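Local coordinates for RahU protein (Pseudomonas aeruginosa PAO1, PDB 6ZC2), which is an aegerolysin that interacts with membrane ceramide phosphorylethanolamine and probably binds glycolipids, at residues A[114-119]-A[127-132]; A[9-14]-A[58-63]. All blocks are in the same frame, centred on the assembly; numbering follows the deposited sequence. Where two conformers were deposited one is given.

Contact 1: A[114-119]-A[127-132]; sequences ITSGGN and EVTLTL. With EDO (1,2-ethanediol), chain E.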
ATOM      1  N   ILE A 114     -11.240  -0.969  -2.817  1.00  9.72           N
ATOM      2  CA  ILE A 114     -11.502   0.125  -3.747  1.00  9.70           C
ATOM      3  C   ILE A 114     -10.508   1.243  -3.462  1.00 10.32           C
ATOM      4  O   ILE A 114     -10.324   1.642  -2.302  1.00 10.98           O
ATOM      5  CB  ILE A 114     -12.954   0.616  -3.611  1.00 10.84           C
ATOM      6  CG1 ILE A 114     -13.949  -0.533  -3.848  1.00 11.44           C
ATOM      7  CG2 ILE A 114     -13.222   1.794  -4.553  1.00 12.95           C
ATOM      8  CD1 ILE A 114     -13.809  -1.231  -5.193  1.00 12.06           C
ATOM      9  N   THR A 115      -9.857   1.744  -4.509  1.00 11.19           N
ATOM     10  CA  THR A 115      -8.836   2.769  -4.355  1.00 12.79           C
ATOM     11  C   THR A 115      -9.360   4.136  -4.778  1.00 13.38           C
ATOM     12  O   THR A 115     -10.194   4.255  -5.679  1.00 15.66           O
ATOM     13  CB  THR A 115      -7.591   2.439  -5.183  1.00 14.81           C
ATOM     14  OG1 THR A 115      -7.951   2.367  -6.568  1.00 18.69           O
ATOM     15  CG2 THR A 115      -6.985   1.119  -4.756  1.00 14.47           C
ATOM     16  N   SER A 116      -8.855   5.172  -4.112  1.00 13.06           N
ATOM     17  CA  SER A 116      -9.136   6.547  -4.492  0.70 14.12           C
ATOM     18  C   SER A 116      -7.879   7.381  -4.300  1.00 13.70           C
ATOM     19  O   SER A 116      -7.059   7.113  -3.419  1.00 14.23           O
ATOM     20  CB  SER A 116     -10.312   7.145  -3.706  0.70 16.78           C
ATOM     21  OG  SER A 116     -10.052   7.153  -2.316  0.70 18.22           O
ATOM     22  N   GLY A 117      -7.721   8.387  -5.158  1.00 13.63           N
ATOM     23  CA  GLY A 117      -6.546   9.232  -5.117  1.00 14.00           C
ATOM     24  C   GLY A 117      -5.362   8.644  -5.868  1.00 13.56           C
ATOM     25  O   GLY A 117      -5.405   7.535  -6.409  1.00 16.02           O
ATOM     26  N   GLY A 118      -4.284   9.412  -5.894  1.00 13.86           N
ATOM     27  CA  GLY A 118      -3.024   8.994  -6.494  1.00 14.25           C
ATOM     28  C   GLY A 118      -2.751   9.728  -7.797  1.00 15.36           C
ATOM     29  O   GLY A 118      -3.667  10.002  -8.583  1.00 16.37           O
ATOM     30  N   ASN A 119      -1.471  10.031  -8.041  1.00 15.51           N
ATOM     31  CA  ASN A 119      -1.035  10.782  -9.219  1.00 16.57           C
ATOM     32  C   ASN A 119      -0.460   9.812 -10.247  1.00 17.44           C
ATOM     33  O   ASN A 119       0.595   9.212 -10.018  1.00 17.93           O
ATOM     34  CB  ASN A 119       0.042  11.796  -8.839  1.00 18.06           C
ATOM     35  CG  ASN A 119      -0.432  12.823  -7.833  1.00 20.49           C
ATOM     36  OD1 ASN A 119      -1.533  13.358  -7.943  1.00 23.28           O
ATOM     37  ND2 ASN A 119       0.407  13.109  -6.843  1.00 21.87           N
ATOM     38  N   GLU A 127      -0.744  10.165  -1.851  1.00 11.02           N
ATOM     39  CA  GLU A 127      -1.684   9.470  -0.975  1.00 11.21           C
ATOM     40  C   GLU A 127      -2.747   8.735  -1.783  1.00 11.42           C
ATOM     41  O   GLU A 127      -3.417   9.327  -2.637  1.00 13.29           O
ATOM     42  CB  GLU A 127      -2.365  10.464  -0.027  1.00 11.64           C
ATOM     43  CG  GLU A 127      -1.417  11.100   0.979  1.00 11.80           C
ATOM     44  CD  GLU A 127      -2.109  11.943   2.044  1.00 12.44           C
ATOM     45  OE1 GLU A 127      -3.291  12.311   1.866  1.00 14.21           O
ATOM     46  OE2 GLU A 127      -1.459  12.247   3.069  1.00 12.71           O
ATOM     47  N   VAL A 128      -2.914   7.446  -1.490  1.00 10.84           N
ATOM     48  CA  VAL A 128      -3.957   6.603  -2.066  1.00 10.44           C
ATOM     49  C   VAL A 128      -4.729   5.989  -0.907  1.00 10.18           C
ATOM     50  O   VAL A 128      -4.122   5.470   0.033  1.00 11.07           O
ATOM     51  CB  VAL A 128      -3.348   5.480  -2.932  1.00 11.44           C
ATOM     52  CG1 VAL A 128      -4.432   4.512  -3.415  1.00 12.48           C
ATOM     53  CG2 VAL A 128      -2.574   6.058  -4.102  1.00 12.66           C
ATOM     54  N   THR A 129      -6.058   6.037  -0.967  1.00 10.63           N
ATOM     55  CA  THR A 129      -6.892   5.391   0.043  1.00 10.29           C
ATOM     56  C   THR A 129      -7.349   4.027  -0.466  1.00  9.87           C
ATOM     57  O   THR A 129      -7.774   3.901  -1.617  1.00 11.85           O
ATOM     58  CB  THR A 129      -8.099   6.268   0.399  1.00 11.98           C
ATOM     59  OG1 THR A 129      -7.639   7.526   0.911  1.00 14.29           O
ATOM     60  CG2 THR A 129      -8.969   5.599   1.456  1.00 13.31           C
ATOM     61  N   LEU A 130      -7.235   3.003   0.386  1.00  9.39           N
ATOM     62  CA  LEU A 130      -7.616   1.627   0.068  1.00  9.34           C
ATOM     63  C   LEU A 130      -8.723   1.217   1.038  1.00  8.97           C
ATOM     64  O   LEU A 130      -8.467   1.026   2.231  1.00  9.44           O
ATOM     65  CB  LEU A 130      -6.404   0.696   0.201  1.00  9.52           C
ATOM     66  CG  LEU A 130      -6.659  -0.801   0.023  1.00  8.92           C
ATOM     67  CD1 LEU A 130      -7.191  -1.115  -1.372  1.00 10.26           C
ATOM     68  CD2 LEU A 130      -5.387  -1.591   0.312  1.00 10.33           C
ATOM     69  N   THR A 131      -9.954   1.102   0.542  1.00  9.18           N
ATOM     70  CA  THR A 131     -11.106   0.791   1.387  1.00  9.45           C
ATOM     71  C   THR A 131     -11.500  -0.673   1.194  1.00  8.91           C
ATOM     72  O   THR A 131     -11.875  -1.083   0.086  1.00  9.98           O
ATOM     73  CB  THR A 131     -12.268   1.741   1.084  1.00 10.60           C
ATOM     74  OG1 THR A 131     -11.840   3.097   1.295  1.00 11.60           O
ATOM     75  CG2 THR A 131     -13.450   1.453   1.990  1.00 11.86           C
ATOM     76  N   LEU A 132     -11.411  -1.456   2.273  1.00  9.47           N
ATOM     77  CA  LEU A 132     -11.511  -2.913   2.232  1.00  9.53           C
ATOM     78  C   LEU A 132     -12.795  -3.388   2.900  1.00  9.60           C
ATOM     79  O   LEU A 132     -13.085  -3.001   4.039  1.00 11.24           O
ATOM     80  CB  LEU A 132     -10.324  -3.533   2.975  1.00  9.48           C
ATOM     81  CG  LEU A 132      -8.940  -3.247   2.402  1.00 10.46           C
ATOM     82  CD1 LEU A 132      -7.836  -3.539   3.427  1.00 12.27           C
ATOM     83  CD2 LEU A 132      -8.707  -4.056   1.134  1.00 11.53           C
TER
HETATM   84  C1  EDO E 204      -2.286  11.918  -4.331  0.80 22.56           C
HETATM   85  O1  EDO E 204      -3.637  11.641  -3.931  0.80 18.38           O
HETATM   86  C2  EDO E 204      -1.794  13.214  -3.685  0.90 29.98           C
HETATM   87  O2  EDO E 204      -1.245  12.964  -2.381  0.95 20.14           O
HETATM   88  O   HOH W   1     -11.028   4.147  -1.100  1.00 15.48           O
HETATM   89  O   HOH W   2      -6.171   9.390  -1.028  1.00 20.70           O
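A molecule of 1,2-ethanediol, probably from the crystallisation liquor, bridges G118 and E127 where the two strands part. Its O1 accepts from G118 N (3.0 Å) and donates to E127 O, while its O2 takes the N-H of E127 in a nearly straight bond (176°). The backbone N of G118 lies 3.4 Å from E127 O, but at a poor angle, and the diol joins them instead. G117 and G118 suit this exit because at their backbone angles, with positive phi, any side chain would be jammed against the preceding carbonyl O. Behind the glycines, I114 with T131 and S116 with T129 each exchange two backbone bonds as antiparallel hydrogen-bonded pairs; T129 N to S116 O is 2.9 Å. Between them, T115 and L130 form a non-hydrogen-bonded pair, where T115 CG2 meets L130 CD1 at 4.1 Å. V128 CG2 rests 3.8 Å from G118 CA. The other face carries I114, S116, T129 and T131, and threonine hydroxyls suit its wetter setting: T129 OG1, anti to the carbonyl carbon (chi1 -60°), meets one water at 3.1 Å, and another links I114 O to T131 OG1. The segments belong to the hairpin of strands 111-116 and 126-134. Strand 111-116 is outermost in its sheet, strand 6-13 flanks 126-134 on its other side, and F88 and F104 of the second sheet pack against L130.

Contact 2: A[9-14]-A[58-63]; sequences VKVVVS and QWIASC. With EDO (1,2-ethanediol), chain G; EDO (1,2-ethanediol), chain C.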
ATOM      1  N   VAL A   9      -0.286   4.682   1.495  1.00  8.81           N
ATOM      2  CA  VAL A   9      -1.554   3.975   1.335  1.00  8.68           C
ATOM      3  C   VAL A   9      -2.303   4.000   2.661  1.00  8.90           C
ATOM      4  O   VAL A   9      -1.832   3.439   3.660  1.00  9.65           O
ATOM      5  CB  VAL A   9      -1.334   2.531   0.857  1.00  9.34           C
ATOM      6  CG1 VAL A   9      -2.670   1.874   0.561  1.00 10.39           C
ATOM      7  CG2 VAL A   9      -0.405   2.501  -0.362  1.00 10.74           C
ATOM      8  N   LYS A  10      -3.479   4.634   2.672  1.00  8.97           N
ATOM      9  CA  LYS A  10      -4.342   4.673   3.853  1.00  8.88           C
ATOM     10  C   LYS A  10      -5.219   3.424   3.832  1.00  8.92           C
ATOM     11  O   LYS A  10      -6.073   3.279   2.951  1.00  9.61           O
ATOM     12  CB  LYS A  10      -5.200   5.937   3.838  1.00  9.70           C
ATOM     13  CG  LYS A  10      -6.099   6.081   5.056  1.00 10.50           C
ATOM     14  CD  LYS A  10      -6.957   7.341   4.982  1.00 10.99           C
ATOM     15  CE  LYS A  10      -7.979   7.375   6.109  1.00 11.79           C
ATOM     16  NZ  LYS A  10      -8.583   8.735   6.273  1.00 12.04           N
ATOM     17  N   VAL A  11      -5.007   2.518   4.783  1.00  9.46           N
ATOM     18  CA  VAL A  11      -5.745   1.257   4.853  1.00  9.38           C
ATOM     19  C   VAL A  11      -6.995   1.478   5.703  1.00  8.92           C
ATOM     20  O   VAL A  11      -6.902   1.697   6.917  1.00 10.11           O
ATOM     21  CB  VAL A  11      -4.872   0.127   5.414  1.00 10.08           C
ATOM     22  CG1 VAL A  11      -5.660  -1.172   5.488  1.00 11.23           C
ATOM     23  CG2 VAL A  11      -3.618  -0.039   4.560  1.00 11.25           C
ATOM     24  N   VAL A  12      -8.162   1.438   5.057  1.00  9.20           N
ATOM     25  CA  VAL A  12      -9.461   1.673   5.685  1.00  9.02           C
ATOM     26  C   VAL A  12     -10.198   0.337   5.738  1.00  8.84           C
ATOM     27  O   VAL A  12     -10.569  -0.224   4.700  1.00 10.17           O
ATOM     28  CB  VAL A  12     -10.276   2.729   4.919  1.00 10.11           C
ATOM     29  CG1 VAL A  12     -11.658   2.908   5.549  1.00 11.64           C
ATOM     30  CG2 VAL A  12      -9.513   4.058   4.857  1.00 11.67           C
ATOM     31  N   VAL A  13     -10.418  -0.176   6.944  1.00 10.22           N
ATOM     32  CA  VAL A  13     -11.052  -1.476   7.155  1.00  9.85           C
ATOM     33  C   VAL A  13     -12.521  -1.259   7.487  1.00 10.48           C
ATOM     34  O   VAL A  13     -12.859  -0.519   8.419  1.00 11.56           O
ATOM     35  CB  VAL A  13     -10.345  -2.248   8.285  1.00 10.17           C
ATOM     36  CG1 VAL A  13     -11.059  -3.568   8.584  1.00 10.92           C
ATOM     37  CG2 VAL A  13      -8.864  -2.476   7.934  1.00 10.22           C
ATOM     38  N   SER A  14     -13.399  -1.913   6.736  1.00 12.60           N
ATOM     39  CA  SER A  14     -14.822  -1.823   7.006  0.72 13.30           C
ATOM     40  C   SER A  14     -15.192  -2.666   8.220  1.00 12.86           C
ATOM     41  O   SER A  14     -14.526  -3.655   8.552  1.00 14.50           O
ATOM     42  CB  SER A  14     -15.617  -2.330   5.806  0.72 13.85           C
ATOM     43  OG  SER A  14     -17.000  -2.291   6.098  0.72 13.39           O
ATOM     44  N   GLN A  58      -4.700   3.029   9.301  1.00  9.34           N
ATOM     45  CA  GLN A  58      -3.253   3.156   9.406  1.00  9.33           C
ATOM     46  C   GLN A  58      -2.672   3.303   8.005  1.00  8.87           C
ATOM     47  O   GLN A  58      -3.282   2.886   7.019  1.00  9.96           O
ATOM     48  CB  GLN A  58      -2.624   1.941  10.111  1.00 10.22           C
ATOM     49  CG  GLN A  58      -2.980   1.824  11.584  1.00 11.41           C
ATOM     50  CD  GLN A  58      -2.364   0.602  12.227  1.00 11.93           C
ATOM     51  OE1 GLN A  58      -1.155   0.379  12.129  1.00 14.50           O
ATOM     52  NE2 GLN A  58      -3.190  -0.211  12.872  1.00 12.10           N
ATOM     53  N   TRP A  59      -1.473   3.881   7.923  1.00  9.38           N
ATOM     54  CA  TRP A  59      -0.827   4.178   6.650  1.00  9.40           C
ATOM     55  C   TRP A  59       0.413   3.313   6.432  1.00  9.04           C
ATOM     56  O   TRP A  59       1.222   3.122   7.346  1.00 10.51           O
ATOM     57  CB  TRP A  59      -0.418   5.650   6.597  1.00 10.61           C
ATOM     58  CG  TRP A  59      -1.565   6.614   6.558  1.00 10.57           C
ATOM     59  CD1 TRP A  59      -2.378   6.979   7.601  1.00 11.79           C
ATOM     60  CD2 TRP A  59      -2.019   7.353   5.418  1.00 10.19           C
ATOM     61  NE1 TRP A  59      -3.306   7.898   7.178  1.00 11.88           N
ATOM     62  CE2 TRP A  59      -3.105   8.149   5.844  1.00 11.09           C
ATOM     63  CE3 TRP A  59      -1.613   7.419   4.077  1.00 10.31           C
ATOM     64  CZ2 TRP A  59      -3.779   9.019   4.981  1.00 11.87           C
ATOM     65  CZ3 TRP A  59      -2.290   8.274   3.219  1.00 11.54           C
ATOM     66  CH2 TRP A  59      -3.360   9.066   3.676  1.00 12.18           C
ATOM     67  N   ILE A  60       0.563   2.810   5.206  1.00  8.93           N
ATOM     68  CA  ILE A  60       1.771   2.122   4.753  1.00  9.09           C
ATOM     69  C   ILE A  60       2.418   3.013   3.701  1.00  8.66           C
ATOM     70  O   ILE A  60       1.823   3.265   2.646  1.00  9.44           O
ATOM     71  CB  ILE A  60       1.439   0.738   4.179  1.00  9.76           C
ATOM     72  CG1 ILE A  60       0.798  -0.132   5.264  1.00 11.41           C
ATOM     73  CG2 ILE A  60       2.687   0.075   3.621  1.00 10.52           C
ATOM     74  CD1 ILE A  60       0.173  -1.393   4.743  1.00 12.43           C
ATOM     75  N   ALA A  61       3.627   3.497   3.984  1.00  9.08           N
ATOM     76  CA  ALA A  61       4.280   4.484   3.133  1.00  8.87           C
ATOM     77  C   ALA A  61       5.631   3.966   2.660  1.00  8.91           C
ATOM     78  O   ALA A  61       6.354   3.292   3.408  1.00  9.45           O
ATOM     79  CB  ALA A  61       4.458   5.823   3.865  1.00 10.41           C
ATOM     80  N   SER A  62       5.971   4.290   1.412  1.00  8.76           N
ATOM     81  CA  SER A  62       7.228   3.861   0.820  1.00  9.28           C
ATOM     82  C   SER A  62       7.763   4.962  -0.088  1.00  9.23           C
ATOM     83  O   SER A  62       6.988   5.659  -0.750  1.00  9.88           O
ATOM     84  CB  SER A  62       7.031   2.566   0.015  1.00 10.12           C
ATOM     85  OG  SER A  62       8.238   2.107  -0.574  1.00 10.17           O
ATOM     86  N   CYS A  63       9.086   5.124  -0.105  1.00  9.72           N
ATOM     87  CA  CYS A  63       9.721   6.116  -0.963  1.00 10.20           C
ATOM     88  C   CYS A  63      11.006   5.535  -1.535  1.00 10.60           C
ATOM     89  O   CYS A  63      11.506   4.501  -1.079  1.00 10.76           O
ATOM     90  CB  CYS A  63       9.990   7.438  -0.226  1.00 11.04           C
ATOM     91  SG  CYS A  63      11.172   7.321   1.147  1.00 11.12           S
TER
HETATM   92  C1  EDO G 206      -0.911   6.914  11.130  1.00 46.16           C
HETATM   93  O1  EDO G 206       0.058   7.271  10.136  1.00 20.36           O
HETATM   94  C2  EDO G 206      -0.582   5.532  11.681  1.00 51.62           C
HETATM   95  O2  EDO G 206      -0.553   4.586  10.605  1.00 17.72           O
HETATM   96  C1  EDO C 202       4.283   1.416   8.492  0.80 13.70           C
HETATM   97  O1  EDO C 202       4.734   2.491   9.330  0.80 13.46           O
HETATM   98  C2  EDO C 202       5.029   1.485   7.169  0.80 12.83           C
HETATM   99  O2  EDO C 202       4.691   2.689   6.479  0.80 10.87           O
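K10 sets its CB over one face of the W59 indole, the two side chains crossing at a slant. K10 CB stands 3.5 Å from the centroid of the six-membered ring and only 7° off its normal, a CH-pi contact. CG, anti to the backbone N (chi1 -178°), lies above the outer margin of the CE2-CZ2 side, and CD overhangs the rim, 3.6 Å from CZ2. Lysine suits a partly exposed place of this kind, its methylenes covering an aromatic surface and its ammonium end leading away from strand 58-63. In W59, CG lies anti to the carbonyl carbon (chi1 -67°), and the indole comes back across the neighbouring strand. The ring also stacks with Y35.

On the opposite face, V9, V11 and I60 supply branched aliphatic groups suited to a buried strand surface, with Q58 the polar member at the end. V11 and I60 also cross at a slant, CG2 of the valine meeting CD1 of the isoleucine at 4.0 Å. The backbones keep these side chains in step: V9 and I60 exchange two bonds, V9 N to I60 O being 2.8 Å, and V11 N gives a nearly axial bond to Q58 O, also 2.8 Å. On the edge of 58-63 away from 6-13, W59 N and A61 N each donate to a separate ethanediol, probably from the crystallisation liquor. V9, V11 and I60, touching L130, L132 and F32, belong to the core between the two sheets of the beta-sandwich-like aegerolysin fold; K10 over W59 is a cross-strand pair on the other face.

Contacts 1 and 2 lie in one mixed sheet, their centres about 9 Å apart. Across it the strands run 58-63, 6-13, 126-134 and 111-116, so contact 2 supplies the first two and contact 1 the last two. The seam between them is the parallel pairing of 6-13 with 126-134, where L130 N lies 2.8 Å from K10 O, probably a hydrogen bond, and E127 packs against the W59 ring. Along the chain contact 2 closes before contact 1 opens: 43 residues lie between segments 9-14 and 58-63, and the hairpin of 111-116 and 126-134 lies along the other edge of strand 6-13. Early and late parts of the chain thereby share a single sheet.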